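PDB 2WW2: alpha-1,2-mannosidase from Bacteroides thetaiotaomicron, which hydrolyses alpha-mannosides with inversion of anomeric configuration, as a member of the calcium-dependent glycoside hydrolase family 92. Local coordinates for residues A126-A131 / P298-E303; G308-Y313 / D322-T327; F491-D496 / D503-T508. All blocks are in the same frame, centred on the assembly; numbering follows the deposited sequence.

Interaction 1: residues A126-A131 / P298-E303; sequences ATSRGA and PREFYE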
# COMPACT_ATOMS: atom_id res chain seq x y z
N ALA A 126 -17.56 21.04 -37.30
CA ALA A 126 -17.08 20.09 -38.30
C ALA A 126 -18.22 19.39 -39.04
O ALA A 126 -19.30 19.20 -38.49
CB ALA A 126 -16.17 19.05 -37.63
N THR A 127 -17.96 18.98 -40.27
CA THR A 127 -18.81 18.03 -40.95
C THR A 127 -17.99 16.74 -40.91
O THR A 127 -16.99 16.69 -40.20
CB THR A 127 -19.06 18.46 -42.42
OG1 THR A 127 -17.81 18.57 -43.12
CG2 THR A 127 -19.79 19.83 -42.48
N SER A 128 -18.39 15.71 -41.66
CA SER A 128 -17.62 14.45 -41.69
C SER A 128 -16.17 14.69 -42.13
O SER A 128 -15.24 14.12 -41.57
CB SER A 128 -18.26 13.45 -42.66
OG SER A 128 -19.53 13.02 -42.17
N ARG A 129 -16.00 15.52 -43.16
CA ARG A 129 -14.69 15.69 -43.79
C ARG A 129 -14.21 17.14 -43.84
O ARG A 129 -13.08 17.40 -44.20
CB ARG A 129 -14.73 15.05 -45.19
CG ARG A 129 -15.06 13.56 -45.11
CD ARG A 129 -15.24 12.90 -46.52
NE ARG A 129 -15.77 11.56 -46.34
CZ ARG A 129 -17.05 11.31 -46.11
NH1 ARG A 129 -17.93 12.30 -46.05
NH2 ARG A 129 -17.45 10.05 -45.95
N GLY A 130 -15.05 18.09 -43.42
CA GLY A 130 -14.61 19.48 -43.47
C GLY A 130 -14.91 20.22 -42.18
O GLY A 130 -15.39 19.61 -41.21
N ALA A 131 -14.63 21.53 -42.17
CA ALA A 131 -14.92 22.37 -41.00
C ALA A 131 -15.16 23.80 -41.46
O ALA A 131 -14.69 24.19 -42.53
CB ALA A 131 -13.75 22.34 -39.99
N PRO A 298 -14.34 3.45 -34.53
CA PRO A 298 -13.34 3.83 -35.54
C PRO A 298 -13.93 4.85 -36.50
O PRO A 298 -15.16 4.92 -36.68
CB PRO A 298 -13.07 2.50 -36.26
CG PRO A 298 -14.41 1.77 -36.19
CD PRO A 298 -14.89 2.10 -34.76
N ARG A 299 -13.07 5.63 -37.15
CA ARG A 299 -13.56 6.62 -38.10
C ARG A 299 -13.81 6.01 -39.47
O ARG A 299 -13.11 5.06 -39.91
CB ARG A 299 -12.57 7.79 -38.24
CG ARG A 299 -11.28 7.43 -39.03
CD ARG A 299 -10.35 8.65 -39.14
NE ARG A 299 -9.84 9.00 -37.81
CZ ARG A 299 -10.36 9.93 -37.01
NH1 ARG A 299 -11.40 10.67 -37.41
NH2 ARG A 299 -9.83 10.14 -35.82
N GLU A 300 -14.82 6.54 -40.16
CA GLU A 300 -15.02 6.27 -41.58
C GLU A 300 -13.77 6.77 -42.30
O GLU A 300 -13.26 7.84 -41.98
CB GLU A 300 -16.26 7.02 -42.10
CG GLU A 300 -17.55 6.61 -41.36
CD GLU A 300 -18.71 7.59 -41.55
OE1 GLU A 300 -18.54 8.64 -42.22
OE2 GLU A 300 -19.79 7.31 -40.98
N PHE A 301 -13.25 5.98 -43.24
CA PHE A 301 -12.07 6.38 -44.01
C PHE A 301 -12.39 6.40 -45.51
O PHE A 301 -11.50 6.40 -46.37
CB PHE A 301 -10.93 5.40 -43.71
CG PHE A 301 -9.56 6.00 -43.89
CD1 PHE A 301 -9.09 6.96 -43.00
CD2 PHE A 301 -8.74 5.59 -44.93
CE1 PHE A 301 -7.81 7.52 -43.17
CE2 PHE A 301 -7.46 6.13 -45.09
CZ PHE A 301 -7.01 7.11 -44.20
N TYR A 302 -13.69 6.42 -45.82
CA TYR A 302 -14.15 6.49 -47.20
C TYR A 302 -14.74 7.87 -47.49
O TYR A 302 -15.02 8.68 -46.57
CB TYR A 302 -15.17 5.39 -47.50
CG TYR A 302 -16.37 5.36 -46.57
CD1 TYR A 302 -17.55 6.05 -46.88
CD2 TYR A 302 -16.33 4.65 -45.38
CE1 TYR A 302 -18.64 6.03 -46.03
CE2 TYR A 302 -17.43 4.61 -44.52
CZ TYR A 302 -18.57 5.30 -44.86
OH TYR A 302 -19.64 5.25 -44.00
N GLU A 303 -14.94 8.10 -48.78
CA GLU A 303 -15.34 9.39 -49.29
C GLU A 303 -16.32 9.12 -50.43
O GLU A 303 -16.44 7.98 -50.90
CB GLU A 303 -14.08 10.14 -49.79
CG GLU A 303 -12.93 10.08 -48.76
CD GLU A 303 -11.72 10.94 -49.11
OE1 GLU A 303 -11.90 12.05 -49.64
OE2 GLU A 303 -10.59 10.51 -48.81
O HOH W 1 -19.43 10.77 -40.60
O HOH W 2 -19.96 9.24 -44.47
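Arg129 reaches Tyr302 with CG anti to its own carbonyl carbon (chi1 -59°) and CD and NE both continuing trans, an extended chain that carries NE to the backbone of residues 298-303. There it grips one atom side-on: Arg129 NE lies 3.0 Å from Tyr302 O and Arg129 NH2 2.9 Å from the same Tyr302 O, with N-H...O angles of 144° and 148°. The oxygen sits within a few degrees of the guanidinium plane. NE meets it on a lone pair in the carbonyl plane, whereas NH2 approaches from above that plane. A partly exposed Glu300 adds charge without a direct bond, since Glu300 OE1 is 4.1 Å from Arg129 NH2 and well out of the guanidinium plane. Two waters bridge to Glu300 OE1: one accepts from Ser128 OG, the other from Arg129 NH2 at 3.0 Å. Arg129 NE also lies 4.0 Å from Glu303 CG, while the Glu303 carboxylate is bound by Ser236, Asn246 and the backbone of Phe237. Glu250 forms a salt bridge with Arg129 NH1. Within its own turn, Thr127 OG1 accepts from Gly130 N at 2.8 Å. Arg129, bonded side-on to Tyr302 O of the family 92 catalytic region, thus lies within an ST motif in the turn joining strands 121-126 and 130-136 of the N-terminal region.

Interaction 2: residues G308-Y313 / D322-T327; sequences GNPVYY and DGYMYT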
# COMPACT_ATOMS: atom_id res chain seq x y z
N GLY A 308 -21.10 10.20 -56.50
CA GLY A 308 -21.75 9.93 -55.23
C GLY A 308 -21.47 8.54 -54.66
O GLY A 308 -22.12 8.13 -53.71
N ASN A 309 -20.51 7.83 -55.23
CA ASN A 309 -20.22 6.47 -54.79
C ASN A 309 -19.08 6.43 -53.78
O ASN A 309 -18.13 7.21 -53.89
CB ASN A 309 -19.88 5.59 -55.98
CG ASN A 309 -21.04 5.46 -56.93
OD1 ASN A 309 -22.18 5.35 -56.50
ND2 ASN A 309 -20.76 5.50 -58.23
N PRO A 310 -19.18 5.53 -52.78
CA PRO A 310 -18.15 5.46 -51.72
C PRO A 310 -16.85 4.90 -52.27
O PRO A 310 -16.84 3.85 -52.92
CB PRO A 310 -18.75 4.49 -50.70
CG PRO A 310 -19.71 3.61 -51.52
CD PRO A 310 -20.24 4.52 -52.61
N VAL A 311 -15.76 5.62 -52.03
CA VAL A 311 -14.43 5.16 -52.41
C VAL A 311 -13.49 5.46 -51.25
O VAL A 311 -13.80 6.28 -50.37
CB VAL A 311 -13.91 5.87 -53.69
CG1 VAL A 311 -14.68 5.40 -54.92
CG2 VAL A 311 -14.02 7.40 -53.56
N TYR A 312 -12.35 4.79 -51.22
CA TYR A 312 -11.36 5.09 -50.20
C TYR A 312 -9.96 4.88 -50.70
O TYR A 312 -9.68 4.00 -51.54
CB TYR A 312 -11.61 4.26 -48.92
CG TYR A 312 -11.51 2.75 -49.11
CD1 TYR A 312 -10.30 2.09 -48.92
CD2 TYR A 312 -12.63 2.00 -49.48
CE1 TYR A 312 -10.21 0.71 -49.10
CE2 TYR A 312 -12.54 0.60 -49.68
CZ TYR A 312 -11.32 -0.03 -49.48
OH TYR A 312 -11.19 -1.40 -49.65
N TYR A 313 -9.06 5.71 -50.18
CA TYR A 313 -7.64 5.47 -50.23
C TYR A 313 -7.35 4.34 -49.25
O TYR A 313 -7.68 4.46 -48.07
CB TYR A 313 -6.88 6.72 -49.79
CG TYR A 313 -5.38 6.49 -49.58
CD1 TYR A 313 -4.51 6.42 -50.67
CD2 TYR A 313 -4.83 6.39 -48.30
CE1 TYR A 313 -3.14 6.24 -50.49
CE2 TYR A 313 -3.46 6.20 -48.11
CZ TYR A 313 -2.62 6.12 -49.20
OH TYR A 313 -1.26 5.95 -49.02
N ASP A 322 -13.25 0.93 -54.48
CA ASP A 322 -14.68 1.14 -54.26
C ASP A 322 -15.07 0.48 -52.95
O ASP A 322 -14.62 -0.62 -52.65
CB ASP A 322 -15.51 0.51 -55.40
CG ASP A 322 -15.25 1.16 -56.73
OD1 ASP A 322 -15.17 2.39 -56.79
OD2 ASP A 322 -15.14 0.43 -57.74
N GLY A 323 -15.92 1.14 -52.17
CA GLY A 323 -16.46 0.51 -51.00
C GLY A 323 -16.12 1.26 -49.72
O GLY A 323 -15.98 2.48 -49.74
N TYR A 324 -15.98 0.52 -48.63
CA TYR A 324 -15.83 1.10 -47.30
C TYR A 324 -14.53 0.70 -46.64
O TYR A 324 -14.05 -0.42 -46.80
CB TYR A 324 -17.00 0.69 -46.38
CG TYR A 324 -18.36 1.02 -46.96
CD1 TYR A 324 -18.76 2.34 -47.12
CD2 TYR A 324 -19.24 0.01 -47.36
CE1 TYR A 324 -19.99 2.66 -47.66
CE2 TYR A 324 -20.49 0.33 -47.90
CZ TYR A 324 -20.85 1.65 -48.04
OH TYR A 324 -22.08 1.99 -48.57
N MET A 325 -13.99 1.64 -45.89
CA MET A 325 -12.83 1.38 -45.06
C MET A 325 -13.04 2.19 -43.79
O MET A 325 -13.65 3.27 -43.83
CB MET A 325 -11.54 1.81 -45.79
CG MET A 325 -10.26 1.57 -44.98
SD MET A 325 -10.03 -0.11 -44.36
CE MET A 325 -9.99 -1.07 -45.90
N TYR A 326 -12.59 1.64 -42.66
CA TYR A 326 -12.56 2.36 -41.37
C TYR A 326 -11.16 2.24 -40.82
O TYR A 326 -10.42 1.33 -41.20
CB TYR A 326 -13.50 1.71 -40.33
CG TYR A 326 -14.95 2.08 -40.51
CD1 TYR A 326 -15.57 2.97 -39.62
CD2 TYR A 326 -15.69 1.58 -41.58
CE1 TYR A 326 -16.91 3.33 -39.81
CE2 TYR A 326 -17.02 1.93 -41.77
CZ TYR A 326 -17.63 2.79 -40.87
OH TYR A 326 -18.95 3.14 -41.07
N THR A 327 -10.83 3.08 -39.86
CA THR A 327 -9.55 2.90 -39.19
C THR A 327 -9.53 3.60 -37.84
O THR A 327 -10.56 4.08 -37.37
CB THR A 327 -8.39 3.40 -40.07
OG1 THR A 327 -7.17 3.01 -39.45
CG2 THR A 327 -8.44 4.94 -40.19
O HOH W 3 -13.00 -2.50 -51.49
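Val311 and Asp322 form an antiparallel, non-hydrogen-bonded pair, CA to CA 4.4 Å, in the beta hairpin of strands 310-313 and 320-322, the latter an outermost strand of a five-stranded antiparallel sheet. Past this pair the second segment departs from its partner, and strand 299-304 lies between 310-313 and 326-330. Gly323 N still donates to Pro310 O at 3.0 Å, nearly straight at 175°. At the backbone angles of Gly323 a CB would crowd the preceding carbonyl oxygen.

On the side of Val311 and Asp322, CG1 of the valine touches OD1 of the aspartate. Pro310 and Tyr324 make an apolar contact, Pro310 CB standing 3.8 Å from Tyr324 CE1, and the Tyr324 ring also meets Tyr302 edge-to-face. The side chain of Tyr312 starts toward residues 322-327, and chi1 of 62° sets its CG between the backbone N and the carbonyl carbon. Gly323 O comes to the ring edge, 3.4 Å from Tyr312 CD2. One face is covered by Met325, whose CB makes a CH-pi contact 3.5 Å from the ring centroid of Tyr312, displaced toward CD1 and CG. The bent methionine chain brings CE to 3.7 Å from Tyr312 CE1, and its SD makes an oblique Met-aromatic contact with the same ring. Met325 packs in turn on Asn359 and Glu363 of helix 347-364. At the polar end of the ring, Tyr312 OH bonds to Glu363 and accepts from a water at 2.8 Å, which also donates to Asp322 O.

Interaction 3: residues F491-D496 / D503-T508; sequences FMWTKD and DRFDAT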
# COMPACT_ATOMS: atom_id res chain seq x y z
N PHE A 491 -4.17 -19.31 -9.41
CA PHE A 491 -4.13 -18.17 -10.33
C PHE A 491 -3.51 -18.57 -11.67
O PHE A 491 -2.79 -19.57 -11.76
CB PHE A 491 -3.24 -17.08 -9.76
CG PHE A 491 -3.88 -16.26 -8.69
CD1 PHE A 491 -4.66 -15.15 -9.02
CD2 PHE A 491 -3.67 -16.54 -7.34
CE1 PHE A 491 -5.23 -14.37 -8.03
CE2 PHE A 491 -4.23 -15.75 -6.35
CZ PHE A 491 -5.02 -14.67 -6.69
N MET A 492 -3.75 -17.77 -12.71
CA MET A 492 -3.06 -17.97 -13.98
C MET A 492 -1.58 -17.61 -13.77
O MET A 492 -1.26 -16.67 -13.03
CB MET A 492 -3.68 -17.09 -15.07
CG MET A 492 -5.10 -17.51 -15.46
SD MET A 492 -5.14 -19.16 -16.21
CE MET A 492 -6.92 -19.37 -16.39
N TRP A 493 -0.69 -18.36 -14.41
CA TRP A 493 0.75 -18.07 -14.32
C TRP A 493 1.34 -18.35 -15.70
O TRP A 493 0.64 -18.18 -16.70
CB TRP A 493 1.39 -18.92 -13.22
CG TRP A 493 2.75 -18.51 -12.74
CD1 TRP A 493 3.82 -19.35 -12.57
CD2 TRP A 493 3.19 -17.21 -12.33
NE1 TRP A 493 4.90 -18.64 -12.09
CE2 TRP A 493 4.54 -17.33 -11.94
CE3 TRP A 493 2.58 -15.94 -12.27
CZ2 TRP A 493 5.29 -16.23 -11.48
CZ3 TRP A 493 3.33 -14.86 -11.81
CH2 TRP A 493 4.67 -15.01 -11.43
N THR A 494 2.59 -18.78 -15.76
CA THR A 494 3.25 -18.96 -17.04
C THR A 494 4.20 -20.15 -16.98
O THR A 494 4.70 -20.50 -15.91
CB THR A 494 4.03 -17.71 -17.47
OG1 THR A 494 4.59 -17.91 -18.77
CG2 THR A 494 5.17 -17.41 -16.47
N LYS A 495 4.45 -20.77 -18.14
CA LYS A 495 5.43 -21.86 -18.26
C LYS A 495 6.37 -21.56 -19.42
O LYS A 495 5.98 -20.87 -20.36
CB LYS A 495 4.73 -23.19 -18.58
CG LYS A 495 3.81 -23.76 -17.52
CD LYS A 495 2.97 -24.89 -18.14
CE LYS A 495 2.14 -25.61 -17.11
NZ LYS A 495 1.03 -26.40 -17.77
N ASP A 496 7.59 -22.08 -19.37
CA ASP A 496 8.49 -22.00 -20.52
C ASP A 496 8.13 -23.07 -21.56
O ASP A 496 7.16 -23.79 -21.38
CB ASP A 496 9.96 -22.08 -20.08
CG ASP A 496 10.33 -23.43 -19.49
OD1 ASP A 496 9.56 -24.41 -19.68
OD2 ASP A 496 11.40 -23.53 -18.85
N ASP A 503 9.52 -19.41 -11.85
CA ASP A 503 9.85 -19.42 -10.42
C ASP A 503 9.08 -18.34 -9.67
O ASP A 503 8.71 -17.32 -10.24
CB ASP A 503 11.35 -19.11 -10.23
CG ASP A 503 12.26 -20.21 -10.75
OD1 ASP A 503 11.80 -21.35 -10.95
OD2 ASP A 503 13.47 -19.92 -10.94
N ARG A 504 8.89 -18.56 -8.37
CA ARG A 504 8.46 -17.50 -7.43
C ARG A 504 7.14 -16.86 -7.80
O ARG A 504 7.07 -15.68 -8.14
CB ARG A 504 9.54 -16.43 -7.24
CG ARG A 504 10.84 -16.94 -6.63
CD ARG A 504 10.70 -17.37 -5.16
NE ARG A 504 10.92 -16.27 -4.22
CZ ARG A 504 12.13 -15.91 -3.77
NH1 ARG A 504 13.22 -16.54 -4.20
NH2 ARG A 504 12.25 -14.90 -2.90
N PHE A 505 6.08 -17.66 -7.72
CA PHE A 505 4.76 -17.19 -8.05
C PHE A 505 4.43 -15.91 -7.29
O PHE A 505 4.69 -15.81 -6.10
CB PHE A 505 3.68 -18.23 -7.75
CG PHE A 505 2.29 -17.67 -7.93
CD1 PHE A 505 1.73 -17.60 -9.20
CD2 PHE A 505 1.60 -17.13 -6.86
CE1 PHE A 505 0.47 -17.03 -9.39
CE2 PHE A 505 0.35 -16.56 -7.04
CZ PHE A 505 -0.22 -16.51 -8.30
N ASP A 506 3.84 -14.94 -7.97
CA ASP A 506 3.44 -13.69 -7.32
C ASP A 506 2.21 -13.15 -8.06
O ASP A 506 2.31 -12.68 -9.20
CB ASP A 506 4.59 -12.69 -7.35
CG ASP A 506 4.23 -11.34 -6.73
OD1 ASP A 506 3.07 -11.15 -6.31
OD2 ASP A 506 5.11 -10.46 -6.68
N ALA A 507 1.05 -13.24 -7.42
CA ALA A 507 -0.19 -12.86 -8.07
C ALA A 507 -0.26 -11.37 -8.43
O ALA A 507 -1.07 -10.97 -9.27
CB ALA A 507 -1.37 -13.26 -7.18
N THR A 508 0.60 -10.56 -7.81
CA THR A 508 0.50 -9.11 -7.94
C THR A 508 1.55 -8.55 -8.90
O THR A 508 1.59 -7.36 -9.15
CB THR A 508 0.64 -8.39 -6.57
OG1 THR A 508 1.96 -8.59 -6.03
CG2 THR A 508 -0.36 -8.92 -5.58
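Phe491 faces Ala507, and Trp493 faces Phe505, across two mostly irregular segments whose CA atoms are 7.0 Å apart for the first pair and 7.5 Å for the second. That spacing exceeds a strand pairing. Phe505 has CG anti to its backbone N (chi1 173°), and its ring runs between the two aromatic residues of 491-496. Its edge is directed at the Trp493 face in a T-shaped pair: the ring planes are at 64°, and Phe505 CD1 lies 3.5 Å from Trp493 CD2. Phe505 CA adds a CH-pi contact over the six-membered ring. At its far end, Phe505 CZ is 3.4 Å from Phe491 CB; the two phenylalanine rings are slid apart and barely overlap. Ala507 CB sits over the centre of the Phe491 ring, 3.8 Å from its centroid.

Phe505 also stacks on His489, and Phe491 makes a cation-pi contact with Arg546. Arg504 of a neighbouring subunit packs on Trp493. Asp506 OD1 accepts from Thr508 N, an Asx turn, and also from Thr508 OG1. The direct contact is thus mostly apolar and aromatic; polar ties lie at Arg502, just outside 503-508, whose O accepts from Trp493 NE1 and whose backbone bonds to Thr494.

Interactions 1 and 2 are neighbours, their centres 11 Å apart, and share one sheet: strand 299-304 of interaction 1 lies between strands 310-313 and 326-330 of interaction 2, with Glu303 N 2.7 Å from Val311 O and Phe301 N 2.8 Å from Met325 O. Interaction 1 is buried and polar, joining the N-terminal and catalytic family regions through an arginine and waters. Interaction 2 is partly buried, local in sequence, and mixes backbone bonding with aromatic packing. Interaction 3 lies across the chain's centre, about 46 Å from interaction 1 between centres, touches neither, and is an aromatic loop cluster beside two neighbouring subunits.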